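Variable region-containing chitin-binding protein 3 (Branchiostoma floridae, PDB 2FBO) probably binds and may hydrolyse chitin as a whole protein, of which this chain comprises the two tandem immunoglobulin V-type domains of an amphioxus immune-type receptor. Local coordinates at residues Gly103-Gln108 with Val125-Thr130; Phe118-Lys123 with Arg227-Leu232; Ala166-Tyr171 with Gly211-Val216. All blocks are in the same frame, centred on the assembly; numbering follows the deposited sequence.

Interaction 1: residues Gly103-Gln108 with Val125-Thr130; sequences GRYWCQ and VVLKVT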
ATOM      1  N   GLY A 103      -9.109   5.787  11.736  1.00 21.15           N
ATOM      2  CA  GLY A 103      -7.709   5.855  11.355  1.00 21.01           C
ATOM      3  C   GLY A 103      -7.470   5.375   9.941  1.00 20.54           C
ATOM      4  O   GLY A 103      -8.395   5.308   9.135  1.00 21.57           O
ATOM      5  N   ARG A 104      -6.222   5.030   9.641  1.00 19.51           N
ATOM      6  CA  ARG A 104      -5.859   4.580   8.308  1.00 18.55           C
ATOM      7  C   ARG A 104      -5.584   3.076   8.269  1.00 18.20           C
ATOM      8  O   ARG A 104      -4.754   2.567   9.024  1.00 18.46           O
ATOM      9  CB  ARG A 104      -4.638   5.373   7.827  1.00 18.55           C
ATOM     10  CG  ARG A 104      -4.298   5.175   6.360  1.00 19.16           C
ATOM     11  CD  ARG A 104      -3.196   6.126   5.924  1.00 21.66           C
ATOM     12  NE  ARG A 104      -3.639   7.521   5.900  1.00 24.68           N
ATOM     13  CZ  ARG A 104      -4.339   8.073   4.911  1.00 23.84           C
ATOM     14  NH1 ARG A 104      -4.686   7.360   3.850  1.00 21.70           N
ATOM     15  NH2 ARG A 104      -4.678   9.351   4.970  1.00 24.58           N
ATOM     16  N   TYR A 105      -6.290   2.381   7.381  1.00 17.85           N
ATOM     17  CA  TYR A 105      -6.165   0.936   7.235  1.00 19.99           C
ATOM     18  C   TYR A 105      -5.561   0.538   5.897  1.00 20.28           C
ATOM     19  O   TYR A 105      -5.959   1.037   4.846  1.00 21.58           O
ATOM     20  CB  TYR A 105      -7.537   0.266   7.382  1.00 19.52           C
ATOM     21  CG  TYR A 105      -8.103   0.330   8.776  1.00 18.83           C
ATOM     22  CD1 TYR A 105      -8.579   1.527   9.306  1.00 18.98           C
ATOM     23  CD2 TYR A 105      -8.134  -0.810   9.583  1.00 16.12           C
ATOM     24  CE1 TYR A 105      -9.073   1.592  10.611  1.00 18.70           C
ATOM     25  CE2 TYR A 105      -8.623  -0.757  10.882  1.00 18.21           C
ATOM     26  CZ  TYR A 105      -9.089   0.440  11.391  1.00 16.11           C
ATOM     27  OH  TYR A 105      -9.563   0.483  12.670  1.00 17.23           O
ATOM     28  N   TRP A 106      -4.616  -0.390   5.945  1.00 19.16           N
ATOM     29  CA  TRP A 106      -3.951  -0.861   4.742  1.00 19.60           C
ATOM     30  C   TRP A 106      -4.369  -2.254   4.304  1.00 19.59           C
ATOM     31  O   TRP A 106      -4.376  -3.191   5.100  1.00 18.99           O
ATOM     32  CB  TRP A 106      -2.429  -0.866   4.946  1.00 18.42           C
ATOM     33  CG  TRP A 106      -1.870   0.478   5.210  1.00 16.49           C
ATOM     34  CD1 TRP A 106      -1.780   1.109   6.414  1.00 17.57           C
ATOM     35  CD2 TRP A 106      -1.416   1.415   4.227  1.00 18.95           C
ATOM     36  NE1 TRP A 106      -1.299   2.392   6.241  1.00 19.56           N
ATOM     37  CE2 TRP A 106      -1.073   2.604   4.910  1.00 16.82           C
ATOM     38  CE3 TRP A 106      -1.276   1.365   2.835  1.00 19.33           C
ATOM     39  CZ2 TRP A 106      -0.591   3.738   4.242  1.00 19.65           C
ATOM     40  CZ3 TRP A 106      -0.795   2.499   2.167  1.00 21.54           C
ATOM     41  CH2 TRP A 106      -0.462   3.668   2.878  1.00 19.27           C
ATOM     42  N   CYS A 107      -4.733  -2.382   3.035  1.00 18.75           N
ATOM     43  CA  CYS A 107      -5.053  -3.687   2.485  1.00 20.07           C
ATOM     44  C   CYS A 107      -3.790  -4.091   1.754  1.00 20.18           C
ATOM     45  O   CYS A 107      -3.459  -3.517   0.714  1.00 21.49           O
ATOM     46  CB  CYS A 107      -6.196  -3.634   1.488  1.00 18.69           C
ATOM     47  SG  CYS A 107      -6.596  -5.279   0.810  1.00 22.36           S
ATOM     48  N   GLN A 108      -3.064  -5.050   2.312  1.00 19.55           N
ATOM     49  CA  GLN A 108      -1.834  -5.522   1.694  1.00 19.98           C
ATOM     50  C   GLN A 108      -2.010  -6.964   1.254  1.00 20.38           C
ATOM     51  O   GLN A 108      -2.532  -7.797   2.001  1.00 19.31           O
ATOM     52  CB  GLN A 108      -0.664  -5.437   2.679  1.00 20.07           C
ATOM     53  CG  GLN A 108       0.627  -6.096   2.186  1.00 21.33           C
ATOM     54  CD  GLN A 108       1.703  -6.144   3.259  1.00 23.29           C
ATOM     55  OE1 GLN A 108       2.311  -5.127   3.593  1.00 21.87           O
ATOM     56  NE2 GLN A 108       1.933  -7.334   3.817  1.00 23.25           N
ATOM     57  N   VAL A 125      -7.210   2.841   3.185  1.00 22.90           N
ATOM     58  CA  VAL A 125      -8.586   3.322   3.209  1.00 21.87           C
ATOM     59  C   VAL A 125      -8.773   3.951   4.581  1.00 22.47           C
ATOM     60  O   VAL A 125      -8.385   3.364   5.594  1.00 21.24           O
ATOM     61  CB  VAL A 125      -9.597   2.166   3.034  1.00 22.19           C
ATOM     62  CG1 VAL A 125     -11.013   2.712   3.032  1.00 22.39           C
ATOM     63  CG2 VAL A 125      -9.317   1.422   1.737  1.00 22.21           C
ATOM     64  N   VAL A 126      -9.333   5.155   4.621  1.00 21.09           N
ATOM     65  CA  VAL A 126      -9.547   5.817   5.899  1.00 22.06           C
ATOM     66  C   VAL A 126     -10.897   5.420   6.471  1.00 20.99           C
ATOM     67  O   VAL A 126     -11.917   5.462   5.770  1.00 22.27           O
ATOM     68  CB  VAL A 126      -9.483   7.356   5.756  1.00 23.49           C
ATOM     69  CG1 VAL A 126      -9.900   8.028   7.052  1.00 23.55           C
ATOM     70  CG2 VAL A 126      -8.063   7.773   5.390  1.00 24.39           C
ATOM     71  N   LEU A 127     -10.889   5.001   7.733  1.00 21.83           N
ATOM     72  CA  LEU A 127     -12.107   4.614   8.429  1.00 22.19           C
ATOM     73  C   LEU A 127     -12.470   5.817   9.288  1.00 22.85           C
ATOM     74  O   LEU A 127     -11.757   6.165  10.230  1.00 22.12           O
ATOM     75  CB  LEU A 127     -11.865   3.377   9.311  1.00 22.18           C
ATOM     76  CG  LEU A 127     -13.091   2.669   9.914  1.00 22.98           C
ATOM     77  CD1 LEU A 127     -12.671   1.306  10.464  1.00 25.05           C
ATOM     78  CD2 LEU A 127     -13.708   3.510  11.013  1.00 23.41           C
ATOM     79  N   LYS A 128     -13.578   6.458   8.938  1.00 23.66           N
ATOM     80  CA  LYS A 128     -14.047   7.642   9.647  1.00 26.33           C
ATOM     81  C   LYS A 128     -15.222   7.299  10.550  1.00 26.16           C
ATOM     82  O   LYS A 128     -16.254   6.830  10.081  1.00 27.05           O
ATOM     83  CB  LYS A 128     -14.489   8.701   8.633  1.00 28.66           C
ATOM     84  CG  LYS A 128     -13.756  10.028   8.737  0.66 32.49           C
ATOM     85  CD  LYS A 128     -14.172  10.967   7.611  0.66 34.65           C
ATOM     86  CE  LYS A 128     -15.675  11.232   7.613  0.66 35.29           C
ATOM     87  NZ  LYS A 128     -16.110  12.057   8.777  0.66 35.58           N
ATOM     88  N   VAL A 129     -15.054   7.523  11.844  1.00 26.77           N
ATOM     89  CA  VAL A 129     -16.124   7.252  12.791  1.00 28.91           C
ATOM     90  C   VAL A 129     -16.859   8.567  12.975  1.00 30.23           C
ATOM     91  O   VAL A 129     -16.312   9.523  13.520  1.00 30.07           O
ATOM     92  CB  VAL A 129     -15.584   6.775  14.144  1.00 28.17           C
ATOM     93  CG1 VAL A 129     -16.733   6.625  15.137  1.00 29.97           C
ATOM     94  CG2 VAL A 129     -14.867   5.429  13.965  1.00 27.28           C
ATOM     95  N   THR A 130     -18.096   8.603  12.496  1.00 32.96           N
ATOM     96  CA  THR A 130     -18.928   9.799  12.572  1.00 34.46           C
ATOM     97  C   THR A 130     -18.767  10.551  13.888  1.00 35.03           C
ATOM     98  O   THR A 130     -18.953   9.987  14.965  1.00 35.18           O
ATOM     99  CB  THR A 130     -20.415   9.443  12.381  1.00 34.45           C
ATOM    100  OG1 THR A 130     -20.585   8.754  11.136  1.00 35.87           O
ATOM    101  CG2 THR A 130     -21.274  10.707  12.366  1.00 36.55           C
TER
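Gly103 and Leu127 exchange two backbone hydrogen bonds, Leu127 N to Gly103 O at 2.9 Å and Gly103 N to Leu127 O at 3.1 Å. They form one rung of the antiparallel F-G hairpin in the first V-type domain. Two residues on, Tyr105 and Val125 make the next such rung, with Val125 N 2.8 Å from Tyr105 O and Tyr105 N 2.9 Å from Val125 O. Between the rungs lies the non-hydrogen-bonded pair Arg104 and Val126. Methyl CG2 of Val126 sits over the rim of one guanidinium face, 3.7 Å from Arg104 NH1. That NH1 is held by Ser124 OG, and NH2 reaches Leu239 O and Val138 O of the second domain. On the other sheet face the Tyr105 ring, its CG anti to the carbonyl carbon (chi1 -69°), brings OH to a hydrogen bond with Asp101 O, forming the tyrosine corner of the immunoglobulin fold. A leucine in place of Tyr105 would probably leave Asp101 O without its hydroxyl partner and open a gap beside Leu127. The Leu127 side chain crosses the ring at a slant: Tyr105 CE1 lies 3.6 Å from Leu127 CB and also 3.6 Å from Leu127 CD1.

Interaction 2: residues Phe118-Lys123 with Arg227-Leu232; sequences FGLDAK and RVWCEL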
ATOM      1  N   PHE A 118       7.891  -7.195  -6.626  1.00 27.56           N
ATOM      2  CA  PHE A 118       6.839  -7.346  -7.628  1.00 27.56           C
ATOM      3  C   PHE A 118       5.632  -8.116  -7.110  1.00 25.77           C
ATOM      4  O   PHE A 118       4.539  -7.998  -7.657  1.00 25.29           O
ATOM      5  CB  PHE A 118       7.361  -8.070  -8.874  1.00 31.22           C
ATOM      6  CG  PHE A 118       8.386  -7.291  -9.651  1.00 34.58           C
ATOM      7  CD1 PHE A 118       9.739  -7.401  -9.351  1.00 35.80           C
ATOM      8  CD2 PHE A 118       7.993  -6.449 -10.685  1.00 35.48           C
ATOM      9  CE1 PHE A 118      10.693  -6.678 -10.072  1.00 36.58           C
ATOM     10  CE2 PHE A 118       8.940  -5.718 -11.413  1.00 37.23           C
ATOM     11  CZ  PHE A 118      10.289  -5.836 -11.105  1.00 36.55           C
ATOM     12  N   GLY A 119       5.832  -8.909  -6.062  1.00 26.87           N
ATOM     13  CA  GLY A 119       4.743  -9.714  -5.529  1.00 25.46           C
ATOM     14  C   GLY A 119       3.893  -9.118  -4.417  1.00 26.68           C
ATOM     15  O   GLY A 119       2.998  -9.792  -3.899  1.00 25.69           O
ATOM     16  N   LEU A 120       4.156  -7.870  -4.044  1.00 25.25           N
ATOM     17  CA  LEU A 120       3.379  -7.225  -2.988  1.00 24.48           C
ATOM     18  C   LEU A 120       2.893  -5.833  -3.370  1.00 25.84           C
ATOM     19  O   LEU A 120       3.608  -5.060  -4.012  1.00 24.69           O
ATOM     20  CB  LEU A 120       4.204  -7.120  -1.696  1.00 23.57           C
ATOM     21  CG  LEU A 120       3.592  -6.405  -0.468  1.00 25.05           C
ATOM     22  CD1 LEU A 120       4.347  -6.820   0.787  1.00 23.10           C
ATOM     23  CD2 LEU A 120       3.633  -4.884  -0.632  1.00 21.83           C
ATOM     24  N   ASP A 121       1.656  -5.532  -2.991  1.00 24.60           N
ATOM     25  CA  ASP A 121       1.103  -4.205  -3.205  1.00 23.92           C
ATOM     26  C   ASP A 121       0.192  -3.912  -2.025  1.00 24.73           C
ATOM     27  O   ASP A 121      -0.234  -4.827  -1.309  1.00 22.29           O
ATOM     28  CB  ASP A 121       0.328  -4.094  -4.518  1.00 22.92           C
ATOM     29  CG  ASP A 121       0.097  -2.637  -4.926  1.00 21.59           C
ATOM     30  OD1 ASP A 121       0.811  -1.757  -4.405  1.00 24.73           O
ATOM     31  OD2 ASP A 121      -0.780  -2.363  -5.765  1.00 22.80           O
ATOM     32  N   ALA A 122      -0.079  -2.634  -1.802  1.00 22.98           N
ATOM     33  CA  ALA A 122      -0.927  -2.225  -0.697  1.00 22.01           C
ATOM     34  C   ALA A 122      -1.460  -0.827  -0.940  1.00 22.95           C
ATOM     35  O   ALA A 122      -0.800   0.005  -1.559  1.00 22.49           O
ATOM     36  CB  ALA A 122      -0.136  -2.262   0.606  1.00 21.16           C
ATOM     37  N   LYS A 123      -2.678  -0.590  -0.476  1.00 22.31           N
ATOM     38  CA  LYS A 123      -3.315   0.712  -0.588  1.00 22.15           C
ATOM     39  C   LYS A 123      -4.079   0.915   0.702  1.00 21.55           C
ATOM     40  O   LYS A 123      -4.451  -0.067   1.360  1.00 21.92           O
ATOM     41  CB  LYS A 123      -4.252   0.757  -1.797  1.00 22.67           C
ATOM     42  CG  LYS A 123      -3.516   1.060  -3.097  1.00 23.42           C
ATOM     43  CD  LYS A 123      -4.466   1.220  -4.262  1.00 25.44           C
ATOM     44  CE  LYS A 123      -3.736   1.690  -5.517  1.00 26.21           C
ATOM     45  NZ  LYS A 123      -2.637   0.769  -5.925  1.00 22.15           N
ATOM     46  N   ARG A 227       9.407  -1.856  -8.198  1.00 31.67           N
ATOM     47  CA  ARG A 227       8.258  -1.114  -7.713  1.00 30.10           C
ATOM     48  C   ARG A 227       8.732   0.126  -6.974  1.00 29.62           C
ATOM     49  O   ARG A 227       9.684   0.077  -6.194  1.00 31.33           O
ATOM     50  CB  ARG A 227       7.412  -1.994  -6.784  1.00 30.07           C
ATOM     51  CG  ARG A 227       6.100  -1.362  -6.342  1.00 28.40           C
ATOM     52  CD  ARG A 227       5.341  -2.282  -5.382  1.00 26.58           C
ATOM     53  NE  ARG A 227       4.997  -3.566  -5.990  1.00 26.43           N
ATOM     54  CZ  ARG A 227       3.980  -3.760  -6.823  1.00 24.93           C
ATOM     55  NH1 ARG A 227       3.755  -4.970  -7.318  1.00 26.20           N
ATOM     56  NH2 ARG A 227       3.178  -2.757  -7.153  1.00 26.91           N
ATOM     57  N   VAL A 228       8.082   1.249  -7.244  1.00 29.63           N
ATOM     58  CA  VAL A 228       8.430   2.493  -6.580  1.00 30.47           C
ATOM     59  C   VAL A 228       7.185   2.997  -5.872  1.00 29.61           C
ATOM     60  O   VAL A 228       6.060   2.692  -6.284  1.00 29.26           O
ATOM     61  CB  VAL A 228       8.901   3.561  -7.586  1.00 31.41           C
ATOM     62  CG1 VAL A 228      10.202   3.116  -8.242  1.00 32.29           C
ATOM     63  CG2 VAL A 228       7.824   3.791  -8.633  1.00 32.03           C
ATOM     64  N   TRP A 229       7.382   3.761  -4.807  1.00 26.88           N
ATOM     65  CA  TRP A 229       6.249   4.285  -4.063  1.00 28.23           C
ATOM     66  C   TRP A 229       6.359   5.778  -3.863  1.00 27.28           C
ATOM     67  O   TRP A 229       7.453   6.300  -3.661  1.00 28.71           O
ATOM     68  CB  TRP A 229       6.168   3.654  -2.671  1.00 26.02           C
ATOM     69  CG  TRP A 229       6.022   2.174  -2.645  1.00 25.98           C
ATOM     70  CD1 TRP A 229       6.976   1.244  -2.945  1.00 27.50           C
ATOM     71  CD2 TRP A 229       4.853   1.446  -2.263  1.00 26.01           C
ATOM     72  NE1 TRP A 229       6.471  -0.024  -2.769  1.00 25.33           N
ATOM     73  CE2 TRP A 229       5.169   0.071  -2.352  1.00 25.80           C
ATOM     74  CE3 TRP A 229       3.568   1.822  -1.850  1.00 26.84           C
ATOM     75  CZ2 TRP A 229       4.245  -0.932  -2.041  1.00 25.46           C
ATOM     76  CZ3 TRP A 229       2.647   0.821  -1.539  1.00 26.13           C
ATOM     77  CH2 TRP A 229       2.992  -0.537  -1.637  1.00 25.12           C
ATOM     78  N   CYS A 230       5.221   6.459  -3.913  1.00 26.23           N
ATOM     79  CA  CYS A 230       5.202   7.886  -3.638  1.00 27.83           C
ATOM     80  C   CYS A 230       4.419   8.060  -2.356  1.00 26.00           C
ATOM     81  O   CYS A 230       3.249   7.673  -2.281  1.00 25.59           O
ATOM     82  CB  CYS A 230       4.506   8.704  -4.727  1.00 27.19           C
ATOM     83  SG  CYS A 230       4.444  10.466  -4.240  1.00 29.76           S
ATOM     84  N   GLU A 231       5.071   8.620  -1.345  1.00 25.99           N
ATOM     85  CA  GLU A 231       4.424   8.869  -0.069  1.00 25.47           C
ATOM     86  C   GLU A 231       4.375  10.362   0.202  1.00 25.94           C
ATOM     87  O   GLU A 231       5.375  11.065   0.026  1.00 24.48           O
ATOM     88  CB  GLU A 231       5.182   8.205   1.081  1.00 26.37           C
ATOM     89  CG  GLU A 231       4.681   8.668   2.446  1.00 26.70           C
ATOM     90  CD  GLU A 231       5.539   8.191   3.593  1.00 29.23           C
ATOM     91  OE1 GLU A 231       6.743   8.532   3.621  1.00 30.86           O
ATOM     92  OE2 GLU A 231       5.007   7.481   4.474  1.00 28.04           O
ATOM     93  N   LEU A 232       3.207  10.834   0.622  1.00 23.77           N
ATOM     94  CA  LEU A 232       3.015  12.232   0.969  1.00 24.61           C
ATOM     95  C   LEU A 232       2.638  12.256   2.443  1.00 25.96           C
ATOM     96  O   LEU A 232       1.764  11.499   2.872  1.00 27.42           O
ATOM     97  CB  LEU A 232       1.894  12.848   0.133  1.00 24.53           C
ATOM     98  CG  LEU A 232       2.070  12.810  -1.386  1.00 26.05           C
ATOM     99  CD1 LEU A 232       0.889  13.501  -2.049  1.00 26.93           C
ATOM    100  CD2 LEU A 232       3.374  13.501  -1.771  1.00 26.32           C
TER
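Arg227 and Trp229 of the second V-type domain meet Phe118, Leu120, Asp121 and Ala122 of the first, where the front sheets of two immunoglobulin domains pack together. The strands run nearly parallel, at 16°, with their axes 9.7 Å apart. Arg227 buries most. Its CG is anti to the backbone N (chi1 -174°), and a bend farther along lays the guanidinium against the carbonyls of Phe118 and Leu120 and the side chain of Asp121. NH1 of Arg227 donates to Phe118 O at 3.1 Å; that oxygen is in the guanidinium plane, although the donor stands above the carbonyl plane rather than on a lone pair. Leu120 O instead lies over the guanidinium face, 2.8 Å from Arg227 NE, at an angle too poor for a bond. Met3 O is a further acceptor for NH1. Asp121 OD1 makes a long salt bridge of 3.8 Å to Arg227 NH2, well out of the guanidinium plane, so charge alone links them; Ser245 OG bonds to both groups, and a long salt bridge from Lys123 NZ to Asp121 OD2 extends the network. The Trp229 indole, its NE1 held by Gly173 O, turns its benzo edge to the first domain. Ala122 O meets that edge 3.5 Å from Trp229 CZ3, and Leu120 CD2 approaches CZ2. Buried Ala122 N, with no polar partner in the model, lies 3.7 Å from Trp229 CH2.

Interaction 3: residues Ala166-Tyr171 with Gly211-Val216; sequences ANVTWY and GARNLV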
ATOM      1  N   ALA A 166       2.683  19.047   1.425  1.00 35.32           N
ATOM      2  CA  ALA A 166       3.066  17.771   2.021  1.00 33.41           C
ATOM      3  C   ALA A 166       4.530  17.438   1.758  1.00 31.99           C
ATOM      4  O   ALA A 166       5.080  17.791   0.715  1.00 30.90           O
ATOM      5  CB  ALA A 166       2.189  16.657   1.468  1.00 34.45           C
ATOM      6  N   ASN A 167       5.162  16.771   2.718  1.00 30.93           N
ATOM      7  CA  ASN A 167       6.539  16.339   2.551  1.00 31.18           C
ATOM      8  C   ASN A 167       6.385  15.200   1.547  1.00 31.53           C
ATOM      9  O   ASN A 167       5.387  14.472   1.589  1.00 31.57           O
ATOM     10  CB  ASN A 167       7.097  15.794   3.867  1.00 32.72           C
ATOM     11  CG  ASN A 167       8.592  15.550   3.811  0.66 33.56           C
ATOM     12  OD1 ASN A 167       9.388  16.460   4.041  0.66 34.98           O
ATOM     13  ND2 ASN A 167       8.983  14.320   3.491  1.00 34.74           N
ATOM     14  N   VAL A 168       7.348  15.049   0.642  1.00 30.01           N
ATOM     15  CA  VAL A 168       7.280  13.994  -0.367  1.00 28.37           C
ATOM     16  C   VAL A 168       8.465  13.047  -0.271  1.00 27.81           C
ATOM     17  O   VAL A 168       9.619  13.484  -0.250  1.00 26.81           O
ATOM     18  CB  VAL A 168       7.264  14.581  -1.798  1.00 29.40           C
ATOM     19  CG1 VAL A 168       7.066  13.466  -2.816  1.00 27.37           C
ATOM     20  CG2 VAL A 168       6.169  15.625  -1.922  1.00 32.47           C
ATOM     21  N   THR A 169       8.180  11.749  -0.204  1.00 24.94           N
ATOM     22  CA  THR A 169       9.236  10.750  -0.132  1.00 24.75           C
ATOM     23  C   THR A 169       8.920   9.589  -1.059  1.00 24.69           C
ATOM     24  O   THR A 169       7.834   9.011  -0.991  1.00 24.38           O
ATOM     25  CB  THR A 169       9.394  10.174   1.283  1.00 24.81           C
ATOM     26  OG1 THR A 169       9.577  11.235   2.224  1.00 25.70           O
ATOM     27  CG2 THR A 169      10.601   9.240   1.339  1.00 24.91           C
ATOM     28  N   TRP A 170       9.861   9.260  -1.938  1.00 24.29           N
ATOM     29  CA  TRP A 170       9.682   8.138  -2.851  1.00 25.26           C
ATOM     30  C   TRP A 170      10.520   6.989  -2.313  1.00 26.73           C
ATOM     31  O   TRP A 170      11.609   7.210  -1.763  1.00 25.73           O
ATOM     32  CB  TRP A 170      10.141   8.479  -4.272  1.00 25.76           C
ATOM     33  CG  TRP A 170       9.251   9.448  -4.995  1.00 26.64           C
ATOM     34  CD1 TRP A 170       9.205  10.804  -4.831  1.00 27.50           C
ATOM     35  CD2 TRP A 170       8.287   9.133  -6.006  1.00 26.72           C
ATOM     36  NE1 TRP A 170       8.272  11.354  -5.684  1.00 25.51           N
ATOM     37  CE2 TRP A 170       7.695  10.349  -6.416  1.00 26.42           C
ATOM     38  CE3 TRP A 170       7.865   7.939  -6.607  1.00 27.36           C
ATOM     39  CZ2 TRP A 170       6.704  10.407  -7.399  1.00 27.24           C
ATOM     40  CZ3 TRP A 170       6.877   7.999  -7.588  1.00 28.28           C
ATOM     41  CH2 TRP A 170       6.310   9.226  -7.972  1.00 28.08           C
ATOM     42  N   TYR A 171      10.003   5.769  -2.454  1.00 26.23           N
ATOM     43  CA  TYR A 171      10.705   4.577  -1.987  1.00 25.54           C
ATOM     44  C   TYR A 171      10.734   3.541  -3.099  1.00 26.08           C
ATOM     45  O   TYR A 171      10.046   3.673  -4.110  1.00 26.78           O
ATOM     46  CB  TYR A 171       9.986   3.923  -0.794  1.00 25.58           C
ATOM     47  CG  TYR A 171       9.751   4.781   0.426  1.00 23.56           C
ATOM     48  CD1 TYR A 171       8.681   5.676   0.483  1.00 24.92           C
ATOM     49  CD2 TYR A 171      10.574   4.669   1.542  1.00 25.44           C
ATOM     50  CE1 TYR A 171       8.443   6.435   1.624  1.00 25.85           C
ATOM     51  CE2 TYR A 171      10.345   5.422   2.687  1.00 26.07           C
ATOM     52  CZ  TYR A 171       9.277   6.300   2.721  1.00 25.71           C
ATOM     53  OH  TYR A 171       9.041   7.027   3.862  1.00 28.40           O
ATOM     54  N   GLY A 211       8.223  19.858 -10.171  1.00 35.95           N
ATOM     55  CA  GLY A 211       7.075  20.399  -9.474  1.00 36.36           C
ATOM     56  C   GLY A 211       7.180  20.033  -8.004  1.00 35.22           C
ATOM     57  O   GLY A 211       8.279  19.864  -7.473  1.00 35.58           O
ATOM     58  N   ALA A 212       6.043  19.887  -7.342  1.00 34.33           N
ATOM     59  CA  ALA A 212       6.047  19.571  -5.923  1.00 35.39           C
ATOM     60  C   ALA A 212       6.232  18.097  -5.581  1.00 34.31           C
ATOM     61  O   ALA A 212       6.769  17.776  -4.520  1.00 34.78           O
ATOM     62  CB  ALA A 212       4.765  20.082  -5.282  1.00 34.73           C
ATOM     63  N   ARG A 213       5.817  17.205  -6.477  1.00 33.57           N
ATOM     64  CA  ARG A 213       5.895  15.772  -6.181  1.00 32.72           C
ATOM     65  C   ARG A 213       6.582  14.851  -7.178  1.00 31.84           C
ATOM     66  O   ARG A 213       7.339  13.965  -6.786  1.00 33.26           O
ATOM     67  CB  ARG A 213       4.485  15.230  -5.963  1.00 30.59           C
ATOM     68  CG  ARG A 213       3.682  15.969  -4.910  1.00 32.62           C
ATOM     69  CD  ARG A 213       2.292  15.369  -4.805  1.00 31.54           C
ATOM     70  NE  ARG A 213       1.550  15.476  -6.058  1.00 33.74           N
ATOM     71  CZ  ARG A 213       1.048  16.611  -6.535  1.00 35.81           C
ATOM     72  NH1 ARG A 213       1.203  17.746  -5.861  1.00 34.43           N
ATOM     73  NH2 ARG A 213       0.392  16.609  -7.687  1.00 35.97           N
ATOM     74  N   ASN A 214       6.304  15.046  -8.462  1.00 31.92           N
ATOM     75  CA  ASN A 214       6.857  14.183  -9.496  1.00 32.68           C
ATOM     76  C   ASN A 214       8.363  13.961  -9.445  1.00 32.18           C
ATOM     77  O   ASN A 214       9.142  14.892  -9.228  1.00 32.19           O
ATOM     78  CB  ASN A 214       6.427  14.694 -10.873  1.00 34.07           C
ATOM     79  CG  ASN A 214       4.927  14.892 -10.967  1.00 35.87           C
ATOM     80  OD1 ASN A 214       4.172  14.329 -10.178  1.00 34.50           O
ATOM     81  ND2 ASN A 214       4.489  15.692 -11.937  1.00 33.60           N
ATOM     82  N   LEU A 215       8.752  12.701  -9.625  1.00 32.05           N
ATOM     83  CA  LEU A 215      10.149  12.304  -9.611  1.00 31.02           C
ATOM     84  C   LEU A 215      10.575  12.000 -11.036  1.00 32.27           C
ATOM     85  O   LEU A 215       9.968  11.168 -11.716  1.00 31.05           O
ATOM     86  CB  LEU A 215      10.357  11.061  -8.740  1.00 30.40           C
ATOM     87  CG  LEU A 215      11.808  10.570  -8.628  1.00 29.41           C
ATOM     88  CD1 LEU A 215      12.677  11.668  -8.035  1.00 29.29           C
ATOM     89  CD2 LEU A 215      11.875   9.314  -7.763  1.00 30.19           C
ATOM     90  N   VAL A 216      11.617  12.686 -11.489  1.00 31.80           N
ATOM     91  CA  VAL A 216      12.116  12.481 -12.839  1.00 33.09           C
ATOM     92  C   VAL A 216      13.400  11.669 -12.786  1.00 33.30           C
ATOM     93  O   VAL A 216      14.361  12.052 -12.115  1.00 33.91           O
ATOM     94  CB  VAL A 216      12.401  13.827 -13.539  1.00 34.47           C
ATOM     95  CG1 VAL A 216      12.841  13.581 -14.977  1.00 35.34           C
ATOM     96  CG2 VAL A 216      11.158  14.705 -13.498  1.00 34.63           C
TER
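Trp170 is gripped by two residues of the facing segment, Arg213 at an edge of the indole and Leu215 over a face. Its CG stands anti to the carbonyl carbon and beside the backbone N (chi1 -71°), which carries the ring off strand 167-175 toward residues 213-215. The pyrrole N-H then meets a backbone acceptor: Trp170 NE1 donates to Arg213 O at 3.0 Å, with an N-H...O angle of 152°. The C=O points almost straight at the nitrogen, and its oxygen lies close to the ring plane, so this bond restrains rotation of the indole. Leu215 covers one face. Its CB sits 3.7 Å from the centroid of the five-membered ring of Trp170, 16° off the normal, a CH-pi contact whose closest approach is Leu215 CB to Trp170 CE2 at 3.6 Å. The two side chains run antiparallel alongside each other; the leucine, with CG anti to its own nitrogen, carries methyl CD2 back toward the root of the tryptophan, 3.8 Å from Trp170 CG. Two residues earlier, Val168 uses its branches separately. Val168 CG2 touches Ala212 O at 3.4 Å. The same Val168 CG2 lies 3.9 Å from Arg213 CG, whereas Val168 CG1 comes 4.0 Å from Arg213 O. The arginine chain runs across the valine, then bends off so that its guanidinium lies elsewhere, and its NE bonds to Cys158 O. Trp170 also packs on Cys158 and Cys230, the disulfide that joins the two sheets of the domain. A tryptophan on strand C, wedged against this intersheet disulfide and the strand E leucine of the facing sheet, is the classic core of the immunoglobulin fold, here in its V-type form.

How the interactions relate
The three contacts step from one V-type domain to the other. Interaction 1 is buried pairing within a sheet and rests on main-chain bonds; interaction 3 joins facing sheets in the second domain through an indole, one side-chain-to-backbone hydrogen bond and aliphatic groups, its outer end exposed at Ala212. Interaction 2, also buried, joins the domains and mixes charge with ring-edge packing. It shares strand 120-129 with interaction 1, and Cys107 N to Lys123 O (2.9 Å) continues the hairpin between them. Its strand 226-233 neighbours strand 167-175 of interaction 3, where Trp229 N meets Tyr171 O at 2.8 Å. Interactions 1 and 3 do not touch, their nearest atoms about 9 Å apart.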